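Local coordinates for molybdopterin biosynthesis protein MoaB (Sulfolobus tokodaii, PDB 3IWT), which probably binds molybdopterin or a precursor of it and takes part in the biosynthesis of the molybdenum cofactor, at the interface of chains A and B. Residues are numbered along the deposited sequence; one frame, centred on the assembly and turned at random. Chains: chain A/B, 178aa long hypothetical molybdenum cofactor biosynthesis protein B.

The interface of chains A and B. Residues chain A 105-108, 142; chain B 66-67, 70, 105.
In this patch B:Lys66 reaches across to grip two oxygens of chain A. Its side-chain amine meets the carboxylate of A:Asp108 tip to tip, with NZ 2.5 Å from OD1, a very short hydrogen-bonded salt bridge nearly along the C-O axis. The same NZ gives a second hydrogen bond to the main-chain O of A:Leu106, at 2.7 Å; here the nitrogen stands above the carbonyl plane, 43° out of it. A bridging water adds a longer link, 3.3 Å from B:Lys66 NZ, and sits 2.7 Å from the backbone O of A:Lys105. B:Lys105 NZ touches this water too, at 3.1 Å, so it lies between the two amines, while the carboxylate would probably offset the charge of B:Lys66. B:Lys66 leaves the first turn of helix 66-77 with CG anti to the backbone N (chi1 177°) and stays fully extended. B:Lys105 instead bends at chi2 (-73°) and again at chi4, laying its CD against A:Lys105 O; its side chain and that of A:Leu106 slide past each other in opposite directions, CB meeting CD2. An alanine in place of B:Lys66 would remove the amine and would probably leave A:Asp108 and the A:Leu106 carbonyl without their partner. Farther out, the side chains of B:Ile67 and A:Ile142 cross obliquely, CG1 to CG2 4.1 Å, and A:Ile142 turns its CD1 to the edge of the A:Phe107 ring, which may help to fix the loop that presents A:Asp108. Repeated with the chains exchanged, this patch joins the start of helix 66-77 to the partner's 3-10 turn 104-106 and the loop after it, sets the two 104-106 turns against each other, and probably helps hold the two-fold pair together.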
loop_
_atom_site.group_PDB
_atom_site.type_symbol
_atom_site.label_atom_id
_atom_site.label_comp_id
_atom_site.label_asym_id
_atom_site.label_seq_id
_atom_site.Cartn_x
_atom_site.Cartn_y
_atom_site.Cartn_z
ATOM N N LYS A 105 5.223 -3.634 -10.188
ATOM C CA LYS A 105 5.087 -2.293 -9.693
ATOM C C LYS A 105 4.897 -1.259 -10.789
ATOM O O LYS A 105 4.275 -0.206 -10.538
ATOM C CB LYS A 105 6.345 -1.883 -8.876
ATOM C CG LYS A 105 6.263 -2.293 -7.475
ATOM C CD LYS A 105 7.469 -1.859 -6.675
ATOM C CE LYS A 105 8.174 -3.069 -6.036
ATOM N NZ LYS A 105 9.699 -2.826 -6.060
ATOM N N LEU A 106 5.435 -1.554 -11.971
ATOM C CA LEU A 106 5.423 -0.645 -13.099
ATOM C C LEU A 106 4.121 -0.620 -13.903
ATOM O O LEU A 106 3.926 0.243 -14.770
ATOM C CB LEU A 106 6.558 -0.985 -14.043
ATOM C CG LEU A 106 7.938 -1.132 -13.375
ATOM C CD1 LEU A 106 8.926 -1.298 -14.524
ATOM C CD2 LEU A 106 8.325 0.005 -12.460
ATOM N N PHE A 107 3.251 -1.580 -13.645
ATOM C CA PHE A 107 1.995 -1.672 -14.368
ATOM C C PHE A 107 1.172 -0.414 -14.126
ATOM O O PHE A 107 1.076 0.067 -12.992
ATOM C CB PHE A 107 1.197 -2.928 -13.932
ATOM C CG PHE A 107 1.857 -4.252 -14.258
ATOM C CD1 PHE A 107 2.759 -4.384 -15.297
ATOM C CD2 PHE A 107 1.502 -5.413 -13.544
ATOM C CE1 PHE A 107 3.337 -5.620 -15.620
ATOM C CE2 PHE A 107 2.074 -6.683 -13.881
ATOM C CZ PHE A 107 2.994 -6.761 -14.912
ATOM N N ASP A 108 0.597 0.140 -15.183
ATOM C CA ASP A 108 -0.481 1.119 -15.024
ATOM C C ASP A 108 -1.671 0.495 -14.250
ATOM O O ASP A 108 -2.184 1.094 -13.319
ATOM C CB ASP A 108 -0.963 1.613 -16.379
ATOM C CG ASP A 108 0.124 2.363 -17.174
ATOM O OD1 ASP A 108 1.195 2.667 -16.637
ATOM O OD2 ASP A 108 -0.127 2.665 -18.351
ATOM N N ILE A 142 0.868 -1.598 -19.464
ATOM C CA ILE A 142 1.676 -0.366 -19.396
ATOM C C ILE A 142 1.499 0.377 -20.703
ATOM O O ILE A 142 1.824 -0.142 -21.740
ATOM C CB ILE A 142 3.183 -0.646 -19.191
ATOM C CG1 ILE A 142 3.395 -1.464 -17.928
ATOM C CG2 ILE A 142 3.979 0.705 -19.122
ATOM C CD1 ILE A 142 4.795 -1.972 -17.705
ATOM N N LYS B 66 5.419 8.224 -19.345
ATOM C CA LYS B 66 5.840 7.213 -18.363
ATOM C C LYS B 66 6.942 6.313 -18.930
ATOM O O LYS B 66 7.971 6.126 -18.286
ATOM C CB LYS B 66 4.659 6.368 -17.879
ATOM C CG LYS B 66 5.059 5.264 -16.910
ATOM C CD LYS B 66 3.857 4.534 -16.385
ATOM C CE LYS B 66 4.244 3.361 -15.469
ATOM N NZ LYS B 66 2.996 2.767 -14.869
ATOM N N ILE B 67 6.718 5.732 -20.108
ATOM C CA ILE B 67 7.722 4.861 -20.705
ATOM C C ILE B 67 9.063 5.568 -20.954
ATOM O O ILE B 67 10.120 5.002 -20.682
ATOM C CB ILE B 67 7.205 4.142 -21.984
ATOM C CG1 ILE B 67 6.118 3.116 -21.590
ATOM C CG2 ILE B 67 8.356 3.450 -22.750
ATOM C CD1 ILE B 67 5.452 2.428 -22.743
ATOM N N LEU B 70 10.821 6.118 -17.663
ATOM C CA LEU B 70 11.377 4.865 -17.177
ATOM C C LEU B 70 12.650 4.504 -17.944
ATOM O O LEU B 70 13.636 4.133 -17.333
ATOM C CB LEU B 70 10.340 3.739 -17.286
ATOM C CG LEU B 70 9.146 3.729 -16.314
ATOM C CD1 LEU B 70 8.144 2.584 -16.732
ATOM C CD2 LEU B 70 9.610 3.498 -14.856
ATOM N N LYS B 105 8.480 3.874 -7.880
ATOM C CA LYS B 105 8.296 2.448 -8.045
ATOM C C LYS B 105 9.582 1.683 -8.392
ATOM O O LYS B 105 9.566 0.430 -8.530
ATOM C CB LYS B 105 7.290 2.209 -9.181
ATOM C CG LYS B 105 5.936 2.800 -8.926
ATOM C CD LYS B 105 5.170 2.036 -7.890
ATOM C CE LYS B 105 3.820 2.698 -7.674
ATOM N NZ LYS B 105 3.395 3.391 -8.959
HETATM O O HOH W 1 3.738 2.172 -11.761
#